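Local coordinates for nucleoprotein (Sendai virus, PDB 6M7D) that encapsidates the viral RNA genome in a helical nucleocapsid, one protein per six nucleotides, shielding it from nucleases and presenting it as template for transcription and replication, at residues 287-292 with 330-335; 365-370 with 406-411. All blocks are in the same frame, centred on the assembly; numbering follows the deposited sequence.

Interaction 1: 287-292 with 330-335; sequences SNLRPD and PALWSY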
ATOM      1  N   SER A 287      23.425 -26.252  -1.696  1.00  1.62           N
ATOM      2  CA  SER A 287      24.276 -25.287  -1.021  1.00  1.62           C
ATOM      3  C   SER A 287      24.173 -23.900  -1.631  1.00  1.62           C
ATOM      4  O   SER A 287      24.597 -22.931  -0.999  1.00  1.62           O
ATOM      5  CB  SER A 287      25.722 -25.762  -1.047  1.00  1.62           C
ATOM      6  OG  SER A 287      26.191 -25.852  -2.373  1.00  1.62           O
ATOM      7  N   ASN A 288      23.617 -23.789  -2.838  1.00  2.47           N
ATOM      8  CA  ASN A 288      23.374 -22.483  -3.434  1.00  2.47           C
ATOM      9  C   ASN A 288      22.432 -21.661  -2.576  1.00  2.47           C
ATOM     10  O   ASN A 288      22.570 -20.437  -2.476  1.00  2.47           O
ATOM     11  CB  ASN A 288      22.772 -22.636  -4.829  1.00  2.47           C
ATOM     12  CG  ASN A 288      23.676 -23.334  -5.781  1.00  2.47           C
ATOM     13  OD1 ASN A 288      24.147 -22.740  -6.742  1.00  2.47           O
ATOM     14  ND2 ASN A 288      23.915 -24.617  -5.542  1.00  2.47           N
ATOM     15  N   LEU A 289      21.458 -22.318  -1.967  1.00  2.26           N
ATOM     16  CA  LEU A 289      20.394 -21.649  -1.248  1.00  2.26           C
ATOM     17  C   LEU A 289      20.681 -21.511   0.232  1.00  2.26           C
ATOM     18  O   LEU A 289      19.934 -20.817   0.922  1.00  2.26           O
ATOM     19  CB  LEU A 289      19.082 -22.411  -1.445  1.00  2.26           C
ATOM     20  CG  LEU A 289      18.768 -22.894  -2.854  1.00  2.26           C
ATOM     21  CD1 LEU A 289      17.458 -23.629  -2.860  1.00  2.26           C
ATOM     22  CD2 LEU A 289      18.726 -21.740  -3.816  1.00  2.26           C
ATOM     23  N   ARG A 290      21.742 -22.141   0.727  1.00  1.00           N
ATOM     24  CA  ARG A 290      21.989 -22.156   2.167  1.00  1.00           C
ATOM     25  C   ARG A 290      22.346 -20.781   2.717  1.00  1.00           C
ATOM     26  O   ARG A 290      21.723 -20.354   3.706  1.00  1.00           O
ATOM     27  CB  ARG A 290      23.059 -23.199   2.488  1.00  1.00           C
ATOM     28  CG  ARG A 290      23.341 -23.344   3.948  1.00  1.00           C
ATOM     29  CD  ARG A 290      23.218 -24.775   4.381  1.00  1.00           C
ATOM     30  NE  ARG A 290      22.936 -24.866   5.805  1.00  1.00           N
ATOM     31  CZ  ARG A 290      22.561 -25.979   6.419  1.00  1.00           C
ATOM     32  NH1 ARG A 290      22.323 -25.970   7.721  1.00  1.00           N
ATOM     33  NH2 ARG A 290      22.427 -27.100   5.731  1.00  1.00           N
ATOM     34  N   PRO A 291      23.310 -20.041   2.159  1.00  1.41           N
ATOM     35  CA  PRO A 291      23.540 -18.687   2.670  1.00  1.41           C
ATOM     36  C   PRO A 291      22.346 -17.781   2.473  1.00  1.41           C
ATOM     37  O   PRO A 291      22.085 -16.912   3.310  1.00  1.41           O
ATOM     38  CB  PRO A 291      24.760 -18.217   1.870  1.00  1.41           C
ATOM     39  CG  PRO A 291      24.772 -19.058   0.673  1.00  1.41           C
ATOM     40  CD  PRO A 291      24.269 -20.372   1.092  1.00  1.41           C
ATOM     41  N   ASP A 292      21.586 -17.986   1.401  1.00  1.22           N
ATOM     42  CA  ASP A 292      20.389 -17.190   1.173  1.00  1.22           C
ATOM     43  C   ASP A 292      19.262 -17.582   2.111  1.00  1.22           C
ATOM     44  O   ASP A 292      18.452 -16.735   2.481  1.00  1.22           O
ATOM     45  CB  ASP A 292      19.966 -17.319  -0.280  1.00  1.22           C
ATOM     46  CG  ASP A 292      21.028 -16.830  -1.227  1.00  1.22           C
ATOM     47  OD1 ASP A 292      21.857 -15.998  -0.808  1.00  1.22           O
ATOM     48  OD2 ASP A 292      21.044 -17.269  -2.389  1.00  1.22           O
ATOM     49  N   PRO A 330      19.826 -13.845  -3.940  1.00  0.36           N
ATOM     50  CA  PRO A 330      19.381 -14.012  -5.330  1.00  0.36           C
ATOM     51  C   PRO A 330      19.166 -15.451  -5.751  1.00  0.36           C
ATOM     52  O   PRO A 330      18.313 -15.701  -6.603  1.00  0.36           O
ATOM     53  CB  PRO A 330      20.509 -13.356  -6.139  1.00  0.36           C
ATOM     54  CG  PRO A 330      21.421 -12.758  -5.156  1.00  0.36           C
ATOM     55  CD  PRO A 330      21.243 -13.467  -3.883  1.00  0.36           C
ATOM     56  N   ALA A 331      19.909 -16.408  -5.204  1.00  0.56           N
ATOM     57  CA  ALA A 331      19.710 -17.794  -5.605  1.00  0.56           C
ATOM     58  C   ALA A 331      18.422 -18.349  -5.019  1.00  0.56           C
ATOM     59  O   ALA A 331      17.643 -19.007  -5.716  1.00  0.56           O
ATOM     60  CB  ALA A 331      20.904 -18.647  -5.187  1.00  0.56           C
ATOM     61  N   LEU A 332      18.181 -18.092  -3.736  1.00  0.41           N
ATOM     62  CA  LEU A 332      16.925 -18.500  -3.127  1.00  0.41           C
ATOM     63  C   LEU A 332      15.754 -17.765  -3.750  1.00  0.41           C
ATOM     64  O   LEU A 332      14.683 -18.342  -3.939  1.00  0.41           O
ATOM     65  CB  LEU A 332      16.971 -18.262  -1.623  1.00  0.41           C
ATOM     66  CG  LEU A 332      15.807 -18.800  -0.803  1.00  0.41           C
ATOM     67  CD1 LEU A 332      15.654 -20.293  -0.990  1.00  0.41           C
ATOM     68  CD2 LEU A 332      16.012 -18.454   0.635  1.00  0.41           C
ATOM     69  N   TRP A 333      15.949 -16.498  -4.103  1.00  0.28           N
ATOM     70  CA  TRP A 333      14.889 -15.750  -4.759  1.00  0.28           C
ATOM     71  C   TRP A 333      14.590 -16.300  -6.144  1.00  0.28           C
ATOM     72  O   TRP A 333      13.428 -16.396  -6.531  1.00  0.28           O
ATOM     73  CB  TRP A 333      15.251 -14.274  -4.847  1.00  0.28           C
ATOM     74  CG  TRP A 333      14.272 -13.490  -5.651  1.00  0.28           C
ATOM     75  CD1 TRP A 333      13.062 -13.046  -5.245  1.00  0.28           C
ATOM     76  CD2 TRP A 333      14.415 -13.077  -7.010  1.00  0.28           C
ATOM     77  NE1 TRP A 333      12.441 -12.371  -6.256  1.00  0.28           N
ATOM     78  CE2 TRP A 333      13.255 -12.374  -7.353  1.00  0.28           C
ATOM     79  CE3 TRP A 333      15.417 -13.229  -7.968  1.00  0.28           C
ATOM     80  CZ2 TRP A 333      13.062 -11.827  -8.611  1.00  0.28           C
ATOM     81  CZ3 TRP A 333      15.226 -12.684  -9.209  1.00  0.28           C
ATOM     82  CH2 TRP A 333      14.058 -11.993  -9.523  1.00  0.28           C
ATOM     83  N   SER A 334      15.620 -16.645  -6.914  1.00  0.52           N
ATOM     84  CA  SER A 334      15.407 -17.184  -8.253  1.00  0.52           C
ATOM     85  C   SER A 334      14.749 -18.547  -8.192  1.00  0.52           C
ATOM     86  O   SER A 334      13.858 -18.856  -8.990  1.00  0.52           O
ATOM     87  CB  SER A 334      16.732 -17.269  -8.995  1.00  0.52           C
ATOM     88  OG  SER A 334      17.503 -16.112  -8.785  1.00  0.52           O
ATOM     89  N   TYR A 335      15.174 -19.372  -7.243  1.00  0.37           N
ATOM     90  CA  TYR A 335      14.519 -20.645  -7.022  1.00  0.37           C
ATOM     91  C   TYR A 335      13.047 -20.449  -6.704  1.00  0.37           C
ATOM     92  O   TYR A 335      12.175 -21.065  -7.328  1.00  0.37           O
ATOM     93  CB  TYR A 335      15.230 -21.388  -5.899  1.00  0.37           C
ATOM     94  CG  TYR A 335      14.476 -22.575  -5.405  1.00  0.37           C
ATOM     95  CD1 TYR A 335      14.427 -23.739  -6.142  1.00  0.37           C
ATOM     96  CD2 TYR A 335      13.795 -22.529  -4.203  1.00  0.37           C
ATOM     97  CE1 TYR A 335      13.727 -24.811  -5.701  1.00  0.37           C
ATOM     98  CE2 TYR A 335      13.096 -23.601  -3.752  1.00  0.37           C
ATOM     99  CZ  TYR A 335      13.068 -24.743  -4.497  1.00  0.37           C
ATOM    100  OH  TYR A 335      12.366 -25.821  -4.030  1.00  0.37           O
TER
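An aspartate facing the first turn of a neighbouring helix joins the starts of two helices in the all-helical C-terminal part of the nucleoprotein core: 287-292 leads into helix 290-305, and 330-335 opens helix 330-343. The polar half of the contact is the carboxylate of Asp292. Its CG is anti to the carbonyl carbon (chi1 -61°), and the group reaches the N-terminal end of helix 330-343. OD2 accepts the Leu332 N-H over 3.3 Å at 153°, the donor standing above the carboxylate plane, and a weak, more bent bond from Ala331 N adds a second grip at 3.2 Å. Both amides belong to the opening turn, so the helix dipole would tend to favour the charged form of this buried acid. Asp292 CB also packs on Leu332 CB, while Leu332 CD2 rests on the Asp292 carbonyl 3.5 Å from its O.

The apolar half centres on Leu289, whose two methyls split the work. CD2 turns to the helix backbone and packs on Ala331 CB at 4.0 Å; CB meets Leu332 CD1. Met361 of helix 359-370 touches Asn288, Leu289 and Ala331 from outside the pair. The RNA-binding Tyr356 lies beside Pro330, so the contact borders the RNA-binding region. Tyr335, one turn farther along, has CG anti to the backbone N (chi1 168°) and turns its ring to the leucine: Leu289 CD1 sits over one face in a CH-pi contact, 4.2 Å from the ring centroid and displaced toward the rim.

Interaction 2: 365-370 with 406-411; sequences GQAVAK and GAYHKP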
ATOM      1  N   GLY A 365      13.882 -24.229  -9.816  1.00  0.96           N
ATOM      2  CA  GLY A 365      12.608 -24.051  -9.154  1.00  0.96           C
ATOM      3  C   GLY A 365      11.455 -24.482 -10.029  1.00  0.96           C
ATOM      4  O   GLY A 365      10.526 -25.142  -9.567  1.00  0.96           O
ATOM      5  N   GLN A 366      11.505 -24.120 -11.308  1.00  1.68           N
ATOM      6  CA  GLN A 366      10.468 -24.565 -12.232  1.00  1.68           C
ATOM      7  C   GLN A 366      10.465 -26.077 -12.382  1.00  1.68           C
ATOM      8  O   GLN A 366       9.408 -26.690 -12.533  1.00  1.68           O
ATOM      9  CB  GLN A 366      10.658 -23.915 -13.590  1.00  1.68           C
ATOM     10  CG  GLN A 366      10.436 -22.452 -13.596  1.00  1.68           C
ATOM     11  CD  GLN A 366      10.707 -21.874 -14.930  1.00  1.68           C
ATOM     12  OE1 GLN A 366      11.462 -22.423 -15.714  1.00  1.68           O
ATOM     13  NE2 GLN A 366      10.070 -20.763 -15.214  1.00  1.68           N
ATOM     14  N   ALA A 367      11.644 -26.695 -12.352  1.00  1.20           N
ATOM     15  CA  ALA A 367      11.744 -28.134 -12.545  1.00  1.20           C
ATOM     16  C   ALA A 367      11.200 -28.894 -11.347  1.00  1.20           C
ATOM     17  O   ALA A 367      10.441 -29.854 -11.505  1.00  1.20           O
ATOM     18  CB  ALA A 367      13.196 -28.516 -12.812  1.00  1.20           C
ATOM     19  N   VAL A 368      11.592 -28.498 -10.136  1.00  1.38           N
ATOM     20  CA  VAL A 368      11.078 -29.179  -8.958  1.00  1.38           C
ATOM     21  C   VAL A 368       9.613 -28.855  -8.729  1.00  1.38           C
ATOM     22  O   VAL A 368       8.892 -29.660  -8.137  1.00  1.38           O
ATOM     23  CB  VAL A 368      11.912 -28.850  -7.703  1.00  1.38           C
ATOM     24  CG1 VAL A 368      13.373 -29.042  -7.984  1.00  1.38           C
ATOM     25  CG2 VAL A 368      11.648 -27.446  -7.221  1.00  1.38           C
ATOM     26  N   ALA A 369       9.143 -27.700  -9.194  1.00  1.25           N
ATOM     27  CA  ALA A 369       7.738 -27.367  -9.038  1.00  1.25           C
ATOM     28  C   ALA A 369       6.869 -28.118 -10.032  1.00  1.25           C
ATOM     29  O   ALA A 369       5.680 -28.326  -9.779  1.00  1.25           O
ATOM     30  CB  ALA A 369       7.542 -25.862  -9.182  1.00  1.25           C
ATOM     31  N   LYS A 370       7.442 -28.541 -11.149  1.00  3.45           N
ATOM     32  CA  LYS A 370       6.718 -29.197 -12.222  1.00  3.45           C
ATOM     33  C   LYS A 370       6.792 -30.710 -12.136  1.00  3.45           C
ATOM     34  O   LYS A 370       6.104 -31.394 -12.893  1.00  3.45           O
ATOM     35  CB  LYS A 370       7.286 -28.752 -13.568  1.00  3.45           C
ATOM     36  CG  LYS A 370       6.591 -27.586 -14.194  1.00  3.45           C
ATOM     37  CD  LYS A 370       6.875 -27.537 -15.671  1.00  3.45           C
ATOM     38  CE  LYS A 370       8.128 -26.745 -15.969  1.00  3.45           C
ATOM     39  NZ  LYS A 370       7.809 -25.346 -16.350  1.00  3.45           N
ATOM     40  N   GLY A 406       8.969 -30.404 -20.750  1.00 18.92           N
ATOM     41  CA  GLY A 406      10.153 -29.549 -20.974  1.00 18.92           C
ATOM     42  C   GLY A 406       9.817 -28.141 -21.438  1.00 18.92           C
ATOM     43  O   GLY A 406      10.490 -27.658 -22.370  1.00 18.92           O
ATOM     44  N   ALA A 407       8.800 -27.511 -20.843  1.00 14.74           N
ATOM     45  CA  ALA A 407       8.437 -26.121 -21.214  1.00 14.74           C
ATOM     46  C   ALA A 407       8.717 -25.218 -20.009  1.00 14.74           C
ATOM     47  O   ALA A 407       8.155 -25.493 -18.932  1.00 14.74           O
ATOM     48  CB  ALA A 407       6.988 -26.064 -21.625  1.00 14.74           C
ATOM     49  N   TYR A 408       9.525 -24.167 -20.187  1.00  8.05           N
ATOM     50  CA  TYR A 408       9.850 -23.318 -19.055  1.00  8.05           C
ATOM     51  C   TYR A 408       9.221 -21.949 -19.247  1.00  8.05           C
ATOM     52  O   TYR A 408       8.969 -21.515 -20.371  1.00  8.05           O
ATOM     53  CB  TYR A 408      11.362 -23.171 -18.886  1.00  8.05           C
ATOM     54  CG  TYR A 408      12.025 -24.334 -18.190  1.00  8.05           C
ATOM     55  CD1 TYR A 408      11.429 -24.955 -17.104  1.00  8.05           C
ATOM     56  CD2 TYR A 408      13.245 -24.823 -18.636  1.00  8.05           C
ATOM     57  CE1 TYR A 408      12.037 -26.015 -16.473  1.00  8.05           C
ATOM     58  CE2 TYR A 408      13.858 -25.882 -18.012  1.00  8.05           C
ATOM     59  CZ  TYR A 408      13.251 -26.475 -16.933  1.00  8.05           C
ATOM     60  OH  TYR A 408      13.870 -27.535 -16.315  1.00  8.05           O
ATOM     61  N   HIS A 409       8.972 -21.277 -18.132  1.00  5.21           N
ATOM     62  CA  HIS A 409       8.471 -19.913 -18.128  1.00  5.21           C
ATOM     63  C   HIS A 409       9.644 -18.962 -18.281  1.00  5.21           C
ATOM     64  O   HIS A 409      10.637 -19.077 -17.561  1.00  5.21           O
ATOM     65  CB  HIS A 409       7.721 -19.611 -16.833  1.00  5.21           C
ATOM     66  CG  HIS A 409       6.502 -20.452 -16.631  1.00  5.21           C
ATOM     67  ND1 HIS A 409       5.308 -20.193 -17.264  1.00  5.21           N
ATOM     68  CD2 HIS A 409       6.294 -21.549 -15.867  1.00  5.21           C
ATOM     69  CE1 HIS A 409       4.417 -21.096 -16.901  1.00  5.21           C
ATOM     70  NE2 HIS A 409       4.989 -21.929 -16.052  1.00  5.21           N
ATOM     71  N   LYS A 410       9.537 -18.053 -19.211  1.00  5.30           N
ATOM     72  CA  LYS A 410      10.598 -17.070 -19.320  1.00  5.30           C
ATOM     73  C   LYS A 410      10.431 -16.016 -18.232  1.00  5.30           C
ATOM     74  O   LYS A 410       9.307 -15.617 -17.926  1.00  5.30           O
ATOM     75  CB  LYS A 410      10.586 -16.410 -20.695  1.00  5.30           C
ATOM     76  CG  LYS A 410      10.659 -17.382 -21.854  1.00  5.30           C
ATOM     77  CD  LYS A 410      11.778 -18.387 -21.663  1.00  5.30           C
ATOM     78  CE  LYS A 410      11.299 -19.808 -21.923  1.00  5.30           C
ATOM     79  NZ  LYS A 410      12.338 -20.822 -21.598  1.00  5.30           N
ATOM     80  N   PRO A 411      11.524 -15.572 -17.616  1.00  2.92           N
ATOM     81  CA  PRO A 411      11.416 -14.534 -16.584  1.00  2.92           C
ATOM     82  C   PRO A 411      10.793 -13.261 -17.137  1.00  2.92           C
ATOM     83  O   PRO A 411      11.215 -12.734 -18.166  1.00  2.92           O
ATOM     84  CB  PRO A 411      12.869 -14.316 -16.149  1.00  2.92           C
ATOM     85  CG  PRO A 411      13.702 -14.966 -17.186  1.00  2.92           C
ATOM     86  CD  PRO A 411      12.897 -16.076 -17.746  1.00  2.92           C
TER
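Two hydrogen bonds from helix 359-370 to backbone carbonyls hold the extended segment 406-411. The donors, Gln366 and Lys370, stand one helical turn apart, and their acceptors, the carbonyls of His409 and Ala407, flank Tyr408 in the chain. Gln366, with CG anti to the carbonyl carbon and the chain extended beyond it, points its amide end-on at the segment: NE2 donates a hydrogen bond to His409 O over 2.9 Å at 164°. The acceptor lies close to the plane of the Gln366 amide, and the donor lies in the carbonyl plane on a lone pair. Lys370 arrives by a different route, its chain bent at chi3 and chi4, so that NZ meets Ala407 O at 2.6 Å, in the carbonyl plane and with a C=O...N angle of 155°.

The van der Waals part is carried mostly by Tyr408, which crosses the helix side chains obliquely. Its ring is inclined only 22° to the Gln366 amide plane, and CD1 lies 3.7 Å from Gln366 CB. The hydroxyl end extends to Ala367, where CB and Tyr408 OH are also 3.7 Å apart. His409 adds its CB, which lies against Gln366 NE2, with the amide and imidazole planes steeply inclined. Leu363, one turn earlier in the helix, touches Tyr408, and Pro411 rests on Met359 and Phe362.

Electrostatics are indirect. Lys370 NZ lies 4.4 Å from His409 NE2 without contact, and a positive lysine this near would probably disfavour protonation of the imidazole.

A non-helical, largely extended segment is thus held along the side of helix 359-370 by side-chain to main-chain hydrogen bonds where Ncore passes into Ntail; these are probably the first residues of Ntail, ordered here although Ntail as a whole is intrinsically disordered.

In the fold
From the N terminus, the chain passes the four-stranded sheet and most of the helices before it reaches either contact. Interaction 1 then closes a loop of 37 residues that contains most of helix 290-305. Interaction 2 opens only after that loop is shut and closes one of 35 residues containing helix 388-401, so the two stand in series, neither enclosing nor crossing the other. Helices 330-343 and 359-370 are consecutive, and RNA-binding Tyr350, Arg354 and Tyr356 lie on the connection between them. The contacts also touch directly: Tyr335 packs on Gly365 and Val368, tying helix 290-305 through the two consecutive helices to the start of Ntail.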